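Local atomic coordinates of CELL WALL surface anchor family protein (Streptococcus pneumoniae, PDB entry 3ZGH), a protein that binds keratin 10 through a basic domain with an MSCRAMM fold, part of a serine-rich repeat surface protein associated with pneumococcal virulence. Residues A[37-41]-A[79-84]; A[44-48]-A[185-189]; A[84-90]-A[175-179]. All coordinates share one frame; numbering follows the deposited sequence.

Contact 1. Residues A[37-41]-A[79-84]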
loop_
_atom_site.group_PDB
_atom_site.type_symbol
_atom_site.label_atom_id
_atom_site.label_comp_id
_atom_site.label_asym_id
_atom_site.label_seq_id
_atom_site.Cartn_x
_atom_site.Cartn_y
_atom_site.Cartn_z
ATOM N N VAL A 37 14.135 -2.009 -2.967
ATOM C CA VAL A 37 15.143 -1.336 -3.765
ATOM C C VAL A 37 14.575 -1.061 -5.142
ATOM O O VAL A 37 14.109 -1.978 -5.841
ATOM C CB VAL A 37 16.430 -2.194 -3.878
ATOM C CG1 VAL A 37 17.425 -1.595 -4.898
ATOM C CG2 VAL A 37 17.084 -2.335 -2.503
ATOM N N ASP A 38 14.590 0.199 -5.531
ATOM C CA ASP A 38 14.269 0.558 -6.925
ATOM C C ASP A 38 15.469 0.178 -7.793
ATOM O O ASP A 38 16.522 0.791 -7.657
ATOM C CB ASP A 38 13.963 2.055 -7.020
ATOM C CG ASP A 38 13.698 2.532 -8.442
ATOM O OD1 ASP A 38 14.491 2.207 -9.375
ATOM O OD2 ASP A 38 12.675 3.245 -8.619
ATOM N N SER A 39 15.297 -0.839 -8.654
ATOM C CA SER A 39 16.352 -1.410 -9.536
ATOM C C SER A 39 16.941 -0.435 -10.538
ATOM O O SER A 39 18.068 -0.616 -11.021
ATOM C CB SER A 39 15.761 -2.495 -10.450
ATOM O OG SER A 39 15.143 -3.544 -9.767
ATOM N N VAL A 40 16.145 0.549 -10.934
ATOM C CA VAL A 40 16.571 1.446 -11.988
ATOM C C VAL A 40 17.478 2.516 -11.420
ATOM O O VAL A 40 18.516 2.812 -11.992
ATOM C CB VAL A 40 15.365 2.101 -12.699
ATOM C CG1 VAL A 40 15.842 3.098 -13.775
ATOM C CG2 VAL A 40 14.487 1.026 -13.321
ATOM N N TYR A 41 17.080 3.113 -10.311
ATOM C CA TYR A 41 17.838 4.222 -9.745
ATOM C C TYR A 41 18.736 3.789 -8.569
ATOM O O TYR A 41 19.505 4.589 -8.057
ATOM C CB TYR A 41 16.883 5.377 -9.362
ATOM C CG TYR A 41 16.304 6.021 -10.609
ATOM C CD1 TYR A 41 17.084 6.853 -11.400
ATOM C CD2 TYR A 41 15.016 5.727 -11.037
ATOM C CE1 TYR A 41 16.572 7.418 -12.585
ATOM C CE2 TYR A 41 14.491 6.294 -12.216
ATOM C CZ TYR A 41 15.280 7.124 -12.977
ATOM O OH TYR A 41 14.755 7.660 -14.126
ATOM N N SER A 79 18.356 12.390 -9.839
ATOM C CA SER A 79 18.554 12.014 -11.229
ATOM C C SER A 79 17.333 11.265 -11.820
ATOM O O SER A 79 17.362 10.820 -12.972
ATOM C CB SER A 79 19.834 11.186 -11.382
ATOM O OG SER A 79 19.622 9.839 -11.030
ATOM N N MET A 80 16.264 11.139 -11.039
ATOM C CA MET A 80 15.068 10.458 -11.527
ATOM C C MET A 80 14.448 11.286 -12.634
ATOM O O MET A 80 14.282 12.488 -12.506
ATOM C CB MET A 80 14.049 10.228 -10.397
ATOM C CG MET A 80 12.810 9.452 -10.843
ATOM S SD MET A 80 11.721 9.174 -9.466
ATOM C CE MET A 80 12.561 7.911 -8.515
ATOM N N ARG A 81 14.171 10.667 -13.770
ATOM C CA ARG A 81 13.503 11.393 -14.844
ATOM C C ARG A 81 12.031 11.709 -14.492
ATOM O O ARG A 81 11.340 10.906 -13.839
ATOM C CB ARG A 81 13.659 10.642 -16.170
ATOM C CG ARG A 81 12.791 9.411 -16.367
ATOM C CD ARG A 81 13.058 8.737 -17.744
ATOM N NE ARG A 81 11.812 8.371 -18.440
ATOM C CZ ARG A 81 11.234 7.170 -18.398
ATOM N NH1 ARG A 81 11.768 6.176 -17.698
ATOM N NH2 ARG A 81 10.103 6.954 -19.066
ATOM N N PRO A 82 11.556 12.907 -14.881
ATOM C CA PRO A 82 10.207 13.310 -14.457
ATOM C C PRO A 82 9.128 12.346 -14.933
ATOM O O PRO A 82 8.123 12.210 -14.237
ATOM C CB PRO A 82 9.993 14.667 -15.143
ATOM C CG PRO A 82 11.354 15.165 -15.514
ATOM C CD PRO A 82 12.249 13.949 -15.660
ATOM N N GLY A 83 9.293 11.739 -16.115
ATOM C CA GLY A 83 8.286 10.835 -16.647
ATOM C C GLY A 83 8.436 9.363 -16.275
ATOM O O GLY A 83 7.620 8.545 -16.723
ATOM N N TYR A 84 9.468 9.009 -15.487
ATOM C CA TYR A 84 9.556 7.677 -14.882
ATOM C C TYR A 84 8.280 7.473 -14.104
ATOM O O TYR A 84 7.750 8.433 -13.569
ATOM C CB TYR A 84 10.727 7.634 -13.889
ATOM C CG TYR A 84 10.937 6.344 -13.131
ATOM C CD1 TYR A 84 11.299 5.174 -13.788
ATOM C CD2 TYR A 84 10.847 6.314 -11.753
ATOM C CE1 TYR A 84 11.542 3.994 -13.076
ATOM C CE2 TYR A 84 11.079 5.141 -11.028
ATOM C CZ TYR A 84 11.438 3.992 -11.702
ATOM O OH TYR A 84 11.696 2.831 -11.005
HETATM O O HOH W 1 13.925 6.003 -15.989
#

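Contact 2. Residues A[44-48]-A[185-189]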
loop_
_atom_site.group_PDB
_atom_site.type_symbol
_atom_site.label_atom_id
_atom_site.label_comp_id
_atom_site.label_asym_id
_atom_site.label_seq_id
_atom_site.Cartn_x
_atom_site.Cartn_y
_atom_site.Cartn_z
ATOM N N PRO A 44 16.646 3.247 -2.166
ATOM C CA PRO A 44 15.561 2.579 -1.441
ATOM C C PRO A 44 14.205 3.105 -1.860
ATOM O O PRO A 44 14.085 4.255 -2.272
ATOM C CB PRO A 44 15.810 2.963 0.026
ATOM C CG PRO A 44 17.269 3.355 0.083
ATOM C CD PRO A 44 17.544 3.997 -1.272
ATOM N N ILE A 45 13.189 2.270 -1.723
ATOM C CA ILE A 45 11.806 2.709 -1.853
ATOM C C ILE A 45 11.131 2.128 -0.623
ATOM O O ILE A 45 11.565 1.067 -0.128
ATOM C CB ILE A 45 11.186 2.230 -3.186
ATOM C CG1 ILE A 45 9.777 2.816 -3.392
ATOM C CG2 ILE A 45 11.128 0.699 -3.268
ATOM C CD1 ILE A 45 9.280 2.608 -4.826
ATOM N N TYR A 46 10.118 2.819 -0.107
ATOM C CA TYR A 46 9.503 2.443 1.150
ATOM C C TYR A 46 8.007 2.246 1.005
ATOM O O TYR A 46 7.386 2.772 0.047
ATOM C CB TYR A 46 9.756 3.526 2.202
ATOM C CG TYR A 46 11.223 3.850 2.375
ATOM C CD1 TYR A 46 11.989 3.158 3.297
ATOM C CD2 TYR A 46 11.859 4.839 1.585
ATOM C CE1 TYR A 46 13.355 3.431 3.477
ATOM C CE2 TYR A 46 13.239 5.112 1.747
ATOM C CZ TYR A 46 13.967 4.404 2.721
ATOM O OH TYR A 46 15.312 4.636 2.916
ATOM N N TYR A 47 7.423 1.488 1.944
ATOM C CA TYR A 47 5.970 1.526 2.100
ATOM C C TYR A 47 5.599 1.754 3.553
ATOM O O TYR A 47 6.404 1.535 4.497
ATOM C CB TYR A 47 5.273 0.263 1.591
ATOM C CG TYR A 47 5.434 -0.926 2.521
ATOM C CD1 TYR A 47 4.544 -1.129 3.582
ATOM C CD2 TYR A 47 6.498 -1.809 2.374
ATOM C CE1 TYR A 47 4.721 -2.187 4.461
ATOM C CE2 TYR A 47 6.665 -2.889 3.229
ATOM C CZ TYR A 47 5.769 -3.062 4.279
ATOM O OH TYR A 47 5.930 -4.118 5.142
ATOM N N LYS A 48 4.370 2.239 3.712
ATOM C CA LYS A 48 3.744 2.339 5.006
ATOM C C LYS A 48 2.354 1.710 4.852
ATOM O O LYS A 48 1.670 1.934 3.843
ATOM C CB LYS A 48 3.645 3.790 5.433
ATOM C CG LYS A 48 2.894 3.990 6.760
ATOM C CD LYS A 48 2.741 5.492 7.127
ATOM C CE LYS A 48 4.069 6.098 7.562
ATOM N NZ LYS A 48 3.985 7.551 7.950
ATOM N N ASN A 185 8.915 -6.802 -8.720
ATOM C CA ASN A 185 8.491 -6.113 -7.510
ATOM C C ASN A 185 9.714 -5.625 -6.751
ATOM O O ASN A 185 10.561 -6.431 -6.345
ATOM C CB ASN A 185 7.680 -7.072 -6.635
ATOM C CG ASN A 185 7.176 -6.428 -5.384
ATOM O OD1 ASN A 185 7.406 -5.239 -5.134
ATOM N ND2 ASN A 185 6.452 -7.203 -4.582
ATOM N N TYR A 186 9.794 -4.318 -6.543
ATOM C CA TYR A 186 10.907 -3.697 -5.827
ATOM C C TYR A 186 11.018 -4.124 -4.332
ATOM O O TYR A 186 12.088 -4.020 -3.743
ATOM C CB TYR A 186 10.770 -2.181 -5.914
ATOM C CG TYR A 186 11.037 -1.598 -7.311
ATOM C CD1 TYR A 186 11.753 -2.306 -8.262
ATOM C CD2 TYR A 186 10.564 -0.331 -7.658
ATOM C CE1 TYR A 186 12.011 -1.772 -9.503
ATOM C CE2 TYR A 186 10.829 0.219 -8.897
ATOM C CZ TYR A 186 11.542 -0.498 -9.817
ATOM O OH TYR A 186 11.807 0.041 -11.072
ATOM N N PHE A 187 9.910 -4.578 -3.743
ATOM C CA PHE A 187 9.914 -5.118 -2.379
ATOM C C PHE A 187 10.189 -6.626 -2.335
ATOM O O PHE A 187 10.168 -7.233 -1.258
ATOM C CB PHE A 187 8.567 -4.842 -1.714
ATOM C CG PHE A 187 8.266 -3.400 -1.578
ATOM C CD1 PHE A 187 9.038 -2.596 -0.737
ATOM C CD2 PHE A 187 7.218 -2.829 -2.289
ATOM C CE1 PHE A 187 8.771 -1.239 -0.609
ATOM C CE2 PHE A 187 6.931 -1.486 -2.153
ATOM C CZ PHE A 187 7.714 -0.676 -1.332
ATOM N N ASN A 188 10.357 -7.217 -3.511
ATOM C CA ASN A 188 10.677 -8.641 -3.692
ATOM C C ASN A 188 10.010 -9.632 -2.743
ATOM O O ASN A 188 10.695 -10.487 -2.164
ATOM C CB ASN A 188 12.184 -8.859 -3.630
ATOM C CG ASN A 188 12.604 -10.181 -4.277
ATOM O OD1 ASN A 188 11.788 -10.858 -4.912
ATOM N ND2 ASN A 188 13.879 -10.547 -4.118
ATOM N N GLY A 189 8.686 -9.523 -2.605
ATOM C CA GLY A 189 7.880 -10.411 -1.775
ATOM C C GLY A 189 8.260 -10.501 -0.302
ATOM O O GLY A 189 7.693 -11.318 0.427
#

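Contact 3. Residues A[84-90]-A[175-179]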
loop_
_atom_site.group_PDB
_atom_site.type_symbol
_atom_site.label_atom_id
_atom_site.label_comp_id
_atom_site.label_asym_id
_atom_site.label_seq_id
_atom_site.Cartn_x
_atom_site.Cartn_y
_atom_site.Cartn_z
ATOM N N TYR A 84 9.468 9.009 -15.487
ATOM C CA TYR A 84 9.556 7.677 -14.882
ATOM C C TYR A 84 8.280 7.473 -14.104
ATOM O O TYR A 84 7.750 8.433 -13.569
ATOM C CB TYR A 84 10.727 7.634 -13.889
ATOM C CG TYR A 84 10.937 6.344 -13.131
ATOM C CD1 TYR A 84 11.299 5.174 -13.788
ATOM C CD2 TYR A 84 10.847 6.314 -11.753
ATOM C CE1 TYR A 84 11.542 3.994 -13.076
ATOM C CE2 TYR A 84 11.079 5.141 -11.028
ATOM C CZ TYR A 84 11.438 3.992 -11.702
ATOM O OH TYR A 84 11.696 2.831 -11.005
ATOM N N SER A 85 7.781 6.248 -14.008
ATOM C CA SER A 85 6.540 6.026 -13.282
ATOM C C SER A 85 6.467 4.652 -12.638
ATOM O O SER A 85 6.929 3.662 -13.241
ATOM C CB SER A 85 5.342 6.192 -14.235
ATOM O OG SER A 85 4.147 6.287 -13.468
ATOM N N ILE A 86 5.864 4.585 -11.451
ATOM C CA ILE A 86 5.703 3.303 -10.744
ATOM C C ILE A 86 4.244 2.992 -10.370
ATOM O O ILE A 86 3.455 3.907 -10.157
ATOM C CB ILE A 86 6.541 3.252 -9.446
ATOM C CG1 ILE A 86 6.181 4.410 -8.524
ATOM C CG2 ILE A 86 8.047 3.279 -9.764
ATOM C CD1 ILE A 86 6.713 4.232 -7.102
ATOM N N TYR A 87 3.908 1.698 -10.315
ATOM C CA TYR A 87 2.633 1.213 -9.747
ATOM C C TYR A 87 2.839 0.828 -8.281
ATOM O O TYR A 87 3.957 0.470 -7.897
ATOM C CB TYR A 87 2.178 -0.040 -10.475
ATOM C CG TYR A 87 1.780 0.138 -11.925
ATOM C CD1 TYR A 87 0.841 1.091 -12.302
ATOM C CD2 TYR A 87 2.309 -0.688 -12.911
ATOM C CE1 TYR A 87 0.443 1.217 -13.620
ATOM C CE2 TYR A 87 1.930 -0.565 -14.222
ATOM C CZ TYR A 87 1.002 0.392 -14.578
ATOM O OH TYR A 87 0.622 0.506 -15.894
ATOM N N ASN A 88 1.776 0.871 -7.459
ATOM C CA ASN A 88 1.840 0.332 -6.089
ATOM C C ASN A 88 1.041 -0.985 -5.961
ATOM O O ASN A 88 0.820 -1.481 -4.858
ATOM C CB ASN A 88 1.317 1.346 -5.067
ATOM C CG ASN A 88 -0.195 1.584 -5.181
ATOM O OD1 ASN A 88 -0.817 1.268 -6.221
ATOM N ND2 ASN A 88 -0.779 2.198 -4.137
ATOM N N SER A 89 0.587 -1.550 -7.076
ATOM C CA SER A 89 -0.150 -2.802 -6.989
ATOM C C SER A 89 0.217 -3.698 -8.141
ATOM O O SER A 89 0.498 -3.211 -9.226
ATOM C CB SER A 89 -1.660 -2.562 -6.979
ATOM O OG SER A 89 -2.038 -1.807 -8.107
ATOM N N GLY A 90 0.242 -5.002 -7.904
ATOM C CA GLY A 90 0.502 -5.938 -8.991
ATOM C C GLY A 90 -0.740 -6.262 -9.820
ATOM O O GLY A 90 -1.852 -5.869 -9.490
ATOM N N TYR A 175 3.911 -4.014 -2.931
ATOM C CA TYR A 175 4.322 -4.147 -4.303
ATOM C C TYR A 175 4.657 -2.761 -4.848
ATOM O O TYR A 175 3.955 -1.793 -4.589
ATOM C CB TYR A 175 3.197 -4.780 -5.117
ATOM C CG TYR A 175 3.518 -4.923 -6.599
ATOM C CD1 TYR A 175 4.049 -6.094 -7.117
ATOM C CD2 TYR A 175 3.293 -3.872 -7.468
ATOM C CE1 TYR A 175 4.346 -6.204 -8.504
ATOM C CE2 TYR A 175 3.578 -3.968 -8.822
ATOM C CZ TYR A 175 4.102 -5.125 -9.338
ATOM O OH TYR A 175 4.362 -5.169 -10.704
ATOM N N ALA A 176 5.733 -2.676 -5.611
ATOM C CA ALA A 176 6.030 -1.477 -6.364
ATOM C C ALA A 176 6.816 -1.936 -7.565
ATOM O O ALA A 176 7.663 -2.815 -7.454
ATOM C CB ALA A 176 6.837 -0.512 -5.527
ATOM N N ALA A 177 6.506 -1.386 -8.732
ATOM C CA ALA A 177 7.220 -1.748 -9.938
ATOM C C ALA A 177 7.164 -0.590 -10.919
ATOM O O ALA A 177 6.194 0.172 -10.933
ATOM C CB ALA A 177 6.599 -2.978 -10.565
ATOM N N ARG A 178 8.173 -0.479 -11.786
ATOM C CA ARG A 178 8.124 0.545 -12.812
ATOM C C ARG A 178 7.095 0.069 -13.808
ATOM O O ARG A 178 6.909 -1.155 -13.985
ATOM C CB ARG A 178 9.485 0.765 -13.447
ATOM C CG ARG A 178 10.114 -0.456 -14.106
ATOM C CD ARG A 178 11.476 -0.068 -14.677
ATOM N NE ARG A 178 12.351 -1.218 -14.895
ATOM C CZ ARG A 178 12.651 -1.743 -16.078
ATOM N NH1 ARG A 178 12.154 -1.244 -17.210
ATOM N NH2 ARG A 178 13.462 -2.788 -16.125
ATOM N N THR A 179 6.431 1.016 -14.478
ATOM C CA THR A 179 5.218 0.685 -15.228
ATOM C C THR A 179 5.488 -0.161 -16.461
ATOM O O THR A 179 4.596 -0.862 -16.914
ATOM C CB THR A 179 4.436 1.950 -15.634
ATOM O OG1 THR A 179 5.322 2.842 -16.299
ATOM C CG2 THR A 179 3.872 2.647 -14.393
HETATM O O HOH W 2 1.416 -4.305 -11.742
#

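Contact 1. Residues A[37-41]-A[79-84]
Y41 lays one ring face on M80, turns an edge to Y84 and carries most of this contact. Its CE2 edge points at the middle of the Y84 ring in a T-shaped stack, with the planes at 85° and the centroids 4.8 Å apart. The M80 backbone meets the ring face, its CA lying 4.0 Å from the Y41 ring centroid in a CH-pi contact, while M80 SD makes a more oblique Met-aromatic approach. V40 CG1 covers part of the opposite face.

The buried end is polar and tight. Y84 OH donates to D38 OD2 at 2.6 Å, on the syn side of the carboxylate but 30° out of its plane. D38 OD1 accepts from V40 N, an Asx turn, and from Y41 N, completing an Asx motif, while OD2 also bonds Y66 OH.

Toward the exposed side packing is sparser: R81 CG rests against Y41 OH, R81 N points almost straight at that oxygen (3.1 Å, 175°), and a water links it to R81 NH1. The contact joins the last part of outermost strand 28-38 and the turn after it to the loop leading into strand 85-87, with M80 and P82 packed on helix 146-149.

Contact 2. Residues A[44-48]-A[185-189]
I45 and Y186 mark the closest backbone approach, their CA atoms 7.6 Å apart, where the extended strand residues 44-48 face a type I turn running from N185 to N188. No hydrogen bond crosses at this spacing, and the two segments meet through side chains.

With F187 CG anti to the carbonyl carbon (chi1 -62°), its ring extends to the strand and meets each of three successive residues differently. I45 CG2 touches F187 CE1 at 4.0 Å, the two side chains crossing at about a right angle. The carbonyl O of Y46 lies in the plane of the phenyl ring at its edge, 3.7 Å from F187 CZ. Y47 then turns an edge to the phenyl face in a T-shaped stack, Y47 CD2 standing 3.8 Å from F187 CE1 with the planes at 89°. The same I45 methyl, CG2, also packs against Y186 CB (3.9 Å), so one branch serves both aromatic residues of the turn.

N185 shapes the turn from within: its OD1 accepts from F187 N at 2.9 Å in an Asx turn, the donor lying well above the carbonyl plane, and also from A176 N. Strand 43-53 runs between 28-38 and 57-65 in the large antiparallel sheet. The loop after strand 177-178 covers this part of it, F187 reaching V64 of 57-65 and Y186 pairing through its backbone with V37 of 28-38.

Contact 3. Residues A[84-90]-A[175-179]
Y87 and T179 cross at about a right angle, and the threonine methyl stands almost exactly over the middle of the tyrosine ring. T179 CG2 lies 3.6 Å from the Y87 ring centroid and only 10° off the normal, a CH-pi contact. The threonine torsion explains the choice of branch: CG2 is anti to the carbonyl carbon, which directs the methyl at the ring, while OG1 lies beside S85. That methyl also reaches S85 OG at 3.8 Å, a hydroxyl hydrogen-bonded to Q143 and N145.

Y175 repeats the theme at the other end with a backbone partner. G90 CA sits over its face, 3.6 Å from the Y175 ring centroid and 8° off the normal. A water bound to S89 O connects with Y175 OH.

The backbones that carry these rings form a short antiparallel pairing, in which 85-87 is the middle strand of a three-stranded sheet with 143-145 and 177-178 at its edges. Y87 and A177 are a hydrogen-bonded pair: Y87 N gives to A177 O at 2.8 Å, and A177 N returns a longer bond of 3.3 Å to Y87 O. I86 and R178 form the adjacent non-hydrogen-bonded pair, after which T179 N reaches S85 O at 3.0 Å.

I86 and A176 both contact V64 and I45 of the large sheet, whereas Y87 packs on I182. R178 crosses Y84 near a right angle, bringing R178 CB to 3.8 Å from Y84 CE1, and its extended chain carries the guanidinium on to a salt bridge with D180.

From the N terminus, strand 28-38 leads into 37-41, which contact 1 joins to 79-84 across 37 intervening residues. Strand 43-53 starts within that loop, and contact 2 carries its residues 44-48 to 185-189, so contacts 1 and 2 cross along the chain. Contact 3 opens at Y84, where contact 1 closes, and its pairing of 84-90 with 175-179 is nested inside the long loop of contact 2. Y186 connects all three: its OH bonds Y84 OH, its O accepts from V37 N, and its N bonds A176 O. Together they tie the small three-stranded sheet and its flanking loops to the first two strands of the large sheet.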